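Local coordinates for protein ribosomal RNA small subunit methyltransferase E (Bacillus subtilis, PDB 1VHK) that probably methylates the N3 position of a specific uridine in 16S ribosomal RNA within the assembled small subunit, using S-adenosyl-L-methionine as methyl donor, at residues A[45-48]-A[49-53]; A[9-12]-A[13-16]; A[245-248]-A[249-253]. All coordinates share one frame; numbering follows the deposited sequence.

Contact 1: residues A[45-48]-A[49-53]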
loop_
_atom_site.group_PDB
_atom_site.type_symbol
_atom_site.label_atom_id
_atom_site.label_comp_id
_atom_site.label_asym_id
_atom_site.label_seq_id
_atom_site.Cartn_x
_atom_site.Cartn_y
_atom_site.Cartn_z
ATOM N N CYS A 45 -21.840 6.062 7.332
ATOM C CA CYS A 45 -21.375 6.765 8.504
ATOM C C CYS A 45 -20.757 5.768 9.496
ATOM O O CYS A 45 -21.232 4.654 9.713
ATOM C CB CYS A 45 -22.473 7.556 9.188
ATOM S SG CYS A 45 -23.102 8.972 8.274
ATOM N N CYS A 46 -19.682 6.247 10.089
ATOM C CA CYS A 46 -18.919 5.534 11.090
ATOM C C CYS A 46 -18.883 6.385 12.361
ATOM O O CYS A 46 -18.449 7.520 12.242
ATOM C CB CYS A 46 -17.482 5.308 10.566
ATOM S SG CYS A 46 -16.556 4.109 11.601
ATOM N N SER A 47 -19.338 5.891 13.489
ATOM C CA SER A 47 -19.320 6.649 14.747
ATOM C C SER A 47 -17.922 6.853 15.312
ATOM O O SER A 47 -16.945 6.235 14.878
ATOM C CB SER A 47 -20.181 5.948 15.798
ATOM O OG SER A 47 -19.810 4.587 15.937
ATOM N N GLN A 48 -17.808 7.602 16.424
ATOM C CA GLN A 48 -16.491 7.848 16.998
ATOM C C GLN A 48 -15.880 6.562 17.585
ATOM O O GLN A 48 -14.663 6.543 17.809
ATOM C CB GLN A 48 -16.403 8.893 18.062
ATOM C CG GLN A 48 -17.381 9.982 18.261
ATOM C CD GLN A 48 -17.162 10.705 19.590
ATOM O OE1 GLN A 48 -16.717 10.069 20.558
ATOM N NE2 GLN A 48 -17.428 12.006 19.624
ATOM N N ASP A 49 -16.712 5.613 17.966
ATOM C CA ASP A 49 -16.278 4.370 18.555
ATOM C C ASP A 49 -16.126 3.242 17.558
ATOM O O ASP A 49 -16.148 2.065 17.947
ATOM C CB ASP A 49 -17.107 3.954 19.751
ATOM C CG ASP A 49 -18.590 4.005 19.694
ATOM O OD1 ASP A 49 -19.251 3.325 20.545
ATOM O OD2 ASP A 49 -19.208 4.726 18.883
ATOM N N GLY A 50 -16.016 3.565 16.276
ATOM C CA GLY A 50 -15.811 2.600 15.232
ATOM C C GLY A 50 -16.990 1.872 14.668
ATOM O O GLY A 50 -16.777 0.976 13.815
ATOM N N PHE A 51 -18.232 2.239 14.980
ATOM C CA PHE A 51 -19.392 1.535 14.433
ATOM C C PHE A 51 -19.918 2.114 13.130
ATOM O O PHE A 51 -20.259 3.289 13.032
ATOM C CB PHE A 51 -20.483 1.508 15.519
ATOM C CG PHE A 51 -20.102 0.610 16.662
ATOM C CD1 PHE A 51 -19.555 1.133 17.828
ATOM C CD2 PHE A 51 -20.263 -0.757 16.566
ATOM C CE1 PHE A 51 -19.193 0.306 18.868
ATOM C CE2 PHE A 51 -19.894 -1.597 17.602
ATOM C CZ PHE A 51 -19.343 -1.062 18.751
ATOM N N GLU A 52 -20.042 1.304 12.085
ATOM C CA GLU A 52 -20.482 1.668 10.764
ATOM C C GLU A 52 -21.970 1.496 10.488
ATOM O O GLU A 52 -22.538 0.406 10.529
ATOM C CB GLU A 52 -19.712 0.819 9.711
ATOM C CG GLU A 52 -19.999 1.246 8.282
ATOM C CD GLU A 52 -19.161 0.533 7.233
ATOM O OE1 GLU A 52 -18.142 1.131 6.796
ATOM O OE2 GLU A 52 -19.534 -0.585 6.806
ATOM N N ALA A 53 -22.580 2.549 9.912
ATOM C CA ALA A 53 -23.974 2.436 9.527
ATOM C C ALA A 53 -24.277 2.871 8.101
ATOM O O ALA A 53 -23.683 3.748 7.489
ATOM C CB ALA A 53 -24.836 3.272 10.494
#

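Contact 2: residues A[9-12]-A[13-16]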
loop_
_atom_site.group_PDB
_atom_site.type_symbol
_atom_site.label_atom_id
_atom_site.label_comp_id
_atom_site.label_asym_id
_atom_site.label_seq_id
_atom_site.Cartn_x
_atom_site.Cartn_y
_atom_site.Cartn_z
ATOM N N GLU A 9 -19.264 12.699 14.792
ATOM C CA GLU A 9 -18.791 12.980 16.143
ATOM C C GLU A 9 -19.830 12.614 17.202
ATOM O O GLU A 9 -20.085 13.363 18.144
ATOM C CB GLU A 9 -18.401 14.446 16.278
ATOM C CG GLU A 9 -17.561 15.013 15.160
ATOM C CD GLU A 9 -16.078 14.783 15.343
ATOM O OE1 GLU A 9 -15.269 15.699 15.052
ATOM O OE2 GLU A 9 -15.699 13.668 15.779
ATOM N N LEU A 10 -20.431 11.458 17.047
ATOM C CA LEU A 10 -21.389 10.859 17.946
ATOM C C LEU A 10 -20.956 9.408 18.195
ATOM O O LEU A 10 -20.119 8.926 17.417
ATOM C CB LEU A 10 -22.783 10.902 17.353
ATOM C CG LEU A 10 -23.622 12.163 17.559
ATOM C CD1 LEU A 10 -23.293 12.824 18.894
ATOM C CD2 LEU A 10 -23.496 13.143 16.413
ATOM N N THR A 11 -21.401 8.802 19.262
ATOM C CA THR A 11 -21.026 7.410 19.593
ATOM C C THR A 11 -22.105 6.514 19.042
ATOM O O THR A 11 -23.179 7.081 18.749
ATOM C CB THR A 11 -20.943 7.270 21.125
ATOM O OG1 THR A 11 -19.849 8.073 21.603
ATOM C CG2 THR A 11 -20.716 5.826 21.533
ATOM N N LYS A 12 -21.940 5.203 18.887
ATOM C CA LYS A 12 -23.101 4.445 18.403
ATOM C C LYS A 12 -24.303 4.678 19.323
ATOM O O LYS A 12 -25.384 5.043 18.847
ATOM C CB LYS A 12 -22.862 2.963 18.208
ATOM C CG LYS A 12 -24.153 2.222 17.797
ATOM C CD LYS A 12 -23.900 0.726 17.750
ATOM C CE LYS A 12 -25.218 -0.041 17.712
ATOM N NZ LYS A 12 -24.946 -1.498 17.597
ATOM N N GLN A 13 -24.126 4.525 20.635
ATOM C CA GLN A 13 -25.238 4.714 21.558
ATOM C C GLN A 13 -25.865 6.079 21.530
ATOM O O GLN A 13 -27.101 6.183 21.692
ATOM C CB GLN A 13 -24.867 4.235 22.967
ATOM C CG GLN A 13 -24.594 2.711 22.945
ATOM C CD GLN A 13 -24.596 2.103 24.325
ATOM O OE1 GLN A 13 -24.176 2.746 25.288
ATOM N NE2 GLN A 13 -25.064 0.863 24.434
ATOM N N GLN A 14 -25.132 7.144 21.204
ATOM C CA GLN A 14 -25.713 8.470 21.058
ATOM C C GLN A 14 -26.555 8.554 19.784
ATOM O O GLN A 14 -27.504 9.325 19.739
ATOM C CB GLN A 14 -24.676 9.584 21.047
ATOM C CG GLN A 14 -23.941 9.837 22.332
ATOM C CD GLN A 14 -22.885 10.913 22.261
ATOM O OE1 GLN A 14 -22.206 11.129 21.257
ATOM N NE2 GLN A 14 -22.714 11.637 23.369
ATOM N N ILE A 15 -26.202 7.827 18.736
ATOM C CA ILE A 15 -26.981 7.844 17.497
ATOM C C ILE A 15 -28.234 6.994 17.628
ATOM O O ILE A 15 -29.241 7.240 16.968
ATOM C CB ILE A 15 -26.136 7.349 16.307
ATOM C CG1 ILE A 15 -24.897 8.235 16.164
ATOM C CG2 ILE A 15 -26.943 7.310 15.029
ATOM C CD1 ILE A 15 -23.889 7.789 15.142
ATOM N N GLU A 16 -28.179 5.979 18.484
ATOM C CA GLU A 16 -29.311 5.103 18.744
ATOM C C GLU A 16 -30.343 5.844 19.603
ATOM O O GLU A 16 -31.543 5.619 19.524
ATOM C CB GLU A 16 -28.849 3.835 19.463
ATOM C CG GLU A 16 -28.009 2.905 18.610
ATOM C CD GLU A 16 -28.432 1.453 18.730
ATOM O OE1 GLU A 16 -29.233 0.998 17.881
ATOM O OE2 GLU A 16 -27.953 0.782 19.670
#

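Contact 3: residues A[245-248]-A[249-253]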
loop_
_atom_site.group_PDB
_atom_site.type_symbol
_atom_site.label_atom_id
_atom_site.label_comp_id
_atom_site.label_asym_id
_atom_site.label_seq_id
_atom_site.Cartn_x
_atom_site.Cartn_y
_atom_site.Cartn_z
ATOM N N SER A 245 1.435 -3.851 4.226
ATOM C CA SER A 245 0.884 -4.835 3.337
ATOM C C SER A 245 1.258 -6.241 3.769
ATOM O O SER A 245 0.356 -7.083 3.858
ATOM C CB SER A 245 1.317 -4.580 1.874
ATOM O OG SER A 245 0.847 -3.288 1.479
ATOM N N ALA A 246 2.488 -6.470 4.181
ATOM C CA ALA A 246 2.894 -7.778 4.708
ATOM C C ALA A 246 2.129 -8.089 5.985
ATOM O O ALA A 246 1.580 -9.192 6.125
ATOM C CB ALA A 246 4.400 -7.801 4.929
ATOM N N ILE A 247 1.976 -7.129 6.903
ATOM C CA ILE A 247 1.236 -7.434 8.149
ATOM C C ILE A 247 -0.178 -7.878 7.828
ATOM O O ILE A 247 -0.743 -8.827 8.409
ATOM C CB ILE A 247 1.330 -6.253 9.124
ATOM C CG1 ILE A 247 2.685 -6.234 9.802
ATOM C CG2 ILE A 247 0.240 -6.264 10.195
ATOM C CD1 ILE A 247 3.295 -4.877 10.058
ATOM N N SER A 248 -0.806 -7.193 6.863
ATOM C CA SER A 248 -2.142 -7.533 6.423
ATOM C C SER A 248 -2.204 -8.952 5.851
ATOM O O SER A 248 -3.110 -9.728 6.201
ATOM C CB SER A 248 -2.670 -6.556 5.386
ATOM O OG SER A 248 -3.833 -7.059 4.737
ATOM N N TYR A 249 -1.181 -9.301 5.068
ATOM C CA TYR A 249 -1.150 -10.624 4.454
ATOM C C TYR A 249 -1.085 -11.720 5.503
ATOM O O TYR A 249 -1.798 -12.724 5.452
ATOM C CB TYR A 249 0.019 -10.696 3.486
ATOM C CG TYR A 249 0.176 -12.070 2.861
ATOM C CD1 TYR A 249 -0.601 -12.490 1.789
ATOM C CD2 TYR A 249 1.087 -12.958 3.425
ATOM C CE1 TYR A 249 -0.463 -13.752 1.264
ATOM C CE2 TYR A 249 1.236 -14.216 2.910
ATOM C CZ TYR A 249 0.474 -14.608 1.821
ATOM O OH TYR A 249 0.695 -15.872 1.319
ATOM N N GLN A 250 -0.221 -11.524 6.495
ATOM C CA GLN A 250 -0.011 -12.436 7.583
ATOM C C GLN A 250 -1.164 -12.526 8.567
ATOM O O GLN A 250 -1.568 -13.622 8.986
ATOM C CB GLN A 250 1.268 -12.028 8.359
ATOM C CG GLN A 250 1.395 -12.821 9.664
ATOM C CD GLN A 250 1.911 -14.229 9.403
ATOM O OE1 GLN A 250 1.442 -15.186 9.989
ATOM N NE2 GLN A 250 2.907 -14.373 8.541
ATOM N N THR A 251 -1.615 -11.393 9.091
ATOM C CA THR A 251 -2.678 -11.385 10.090
ATOM C C THR A 251 -4.068 -11.477 9.502
ATOM O O THR A 251 -4.971 -11.831 10.265
ATOM C CB THR A 251 -2.591 -10.156 11.020
ATOM O OG1 THR A 251 -2.649 -8.969 10.215
ATOM C CG2 THR A 251 -1.305 -10.151 11.828
ATOM N N GLU A 252 -4.313 -11.226 8.218
ATOM C CA GLU A 252 -5.638 -11.310 7.655
ATOM C C GLU A 252 -5.838 -12.277 6.496
ATOM O O GLU A 252 -6.985 -12.697 6.254
ATOM C CB GLU A 252 -6.118 -9.923 7.194
ATOM C CG GLU A 252 -5.843 -8.782 8.140
ATOM C CD GLU A 252 -6.164 -7.441 7.515
ATOM O OE1 GLU A 252 -6.936 -6.675 8.143
ATOM O OE2 GLU A 252 -5.689 -7.168 6.393
ATOM N N LEU A 253 -4.868 -12.560 5.659
ATOM C CA LEU A 253 -4.947 -13.428 4.520
ATOM C C LEU A 253 -4.571 -14.869 4.803
ATOM O O LEU A 253 -5.055 -15.797 4.125
ATOM C CB LEU A 253 -4.108 -12.874 3.345
ATOM C CG LEU A 253 -4.933 -12.196 2.234
ATOM C CD1 LEU A 253 -5.948 -11.237 2.842
ATOM C CD2 LEU A 253 -4.060 -11.468 1.230
#

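Contact 1: residues A[45-48]-A[49-53]
C45 and A53 form an antiparallel hydrogen-bonded pair, with C45 N giving a nearly straight bond (174°) to A53 O at 3.0 Å and A53 N answering to C45 O. Next comes C46 opposite E52, a non-hydrogen-bonded pair whose side chains share one face of the sheet. C46 SG, turned beside its own carbonyl carbon, lies 3.8 Å from G50 C. On that same face the E52 carboxylate leaves the hairpin to meet R5, R77 and T73. S47 closes the loop twice through its backbone: its N donates to F51 O at 2.8 Å, and its O takes a bond from G50 N at 3.2 Å, arriving from above the carbonyl plane. With chi1 at 53°, S47 OG sits between backbone N and carbonyl carbon and faces across the loop, where F51 N donates to it at 3.0 Å. The same oxygen lies in the plane of the F51 ring, at its edge, and 3.0 Å from D49 OD2. Replacing S47 with alanine would probably leave F51 N without this acceptor and the D49 carboxylate freer to turn. Q48 and D49 fill the middle of a type I turn, and G50, at phi 83°, supplies the G1 beta bulge that completes a 3:5 hairpin. D49 OD2 also accepts from K12 N, at the start of helix 12-16. The N-terminal end of that helix would be expected to steady the negative charge; through its bonds the carboxylate ties the turn to the helix.

Contact 2: residues A[9-12]-A[13-16]
T11 O is gripped by two successive amides of the first helical turn: I15 N donates to it at 3.1 Å, nearly in line with the carbonyl, and Q14 N adds a weak bond. One residue on, K12 O repeats the pattern, taking E16 N at 3.0 Å and a weak second bond from I15 N. T11 is the N-cap, but its hydroxyl makes no capping bond. Instead Q14 folds back: chi1 of -68° sets CG beside its own backbone N, and the extended chain carries OE1 to within 3.2 Å of T11 N, a donor tilted 27° from the amide carbonyl plane. This is one half of a capping box, with the return bond missing. Outside the cap, L10 CB rests on I15 CG1 at 3.6 Å, the pairing of a hydrophobic staple, which ties the residue before the cap to the first full turn. The K12 and E16 side chains cross at a slant, K12 CE 3.5 Å from E16 OE2, while NZ stays beyond salt-bridge range of E16, and K12 makes a cation-pi contact with W72. Short helix 12-16 thus lies against strand 64-72, where I15 meets V69, and its start abuts the turn between strands 42-46 and 52-60.

Contact 3: residues A[245-248]-A[249-253]
S248 OG donates to E252 OE2 one turn further along the helix. S248 places its hydroxyl there with OG trans to its backbone N, chi1 166°, and E252 meets it with an extended chain that passes close by, E252 CG 3.5 Å from S248 O. Beside this pair, I247 O holds two donors: T251 N, almost straight at 170° and 2.8 Å, and T251 OG1, which comes in 44° above the carbonyl plane. The threonine hydroxyl therefore folds back onto its own helix. Q250 N to A246 O, at 3.0 Å, continues the regular helical bonding, whereas S248 O takes E252 N at 2.8 Å and a weak bond from L253 N, the sign of a wider pi-type turn. The second subunit grips the same polar ends. Its R232 forms a salt bridge with E252 OE2, its Y242 hydrogen-bonds to S248 OG, and its Q250 accepts from Y249 OH. Polar groups of this helix are thus fixed across a dimer interface, consistent with the dimers known for SPOUT methyltransferases. On its other flank helix 239-253 packs into its own domain, with I247 set against F188 and V192 of helix 187-193 and against L201 and I203 of strand 200-205.

Along the chain contact 2 comes first, then contact 1, and contact 3 lies in the last helix, 239-253. Contacts 1 and 2 are neighbours, their centres about 8 Å apart, and they touch, with Q48 N probably bonded to L10 O. Both belong to the N-terminal PUA-like part, built around the mixed sheet that contains strands 42-46, 52-60 and 64-72. Contact 3 lies in the methyltransferase domain with its parallel sheet, its centre about 24 Å from that of contact 1 and about 31 Å from that of contact 2, and touches neither. The first two contacts therefore shape one corner of the PUA-like domain, while the third joins the catalytic domains of two subunits.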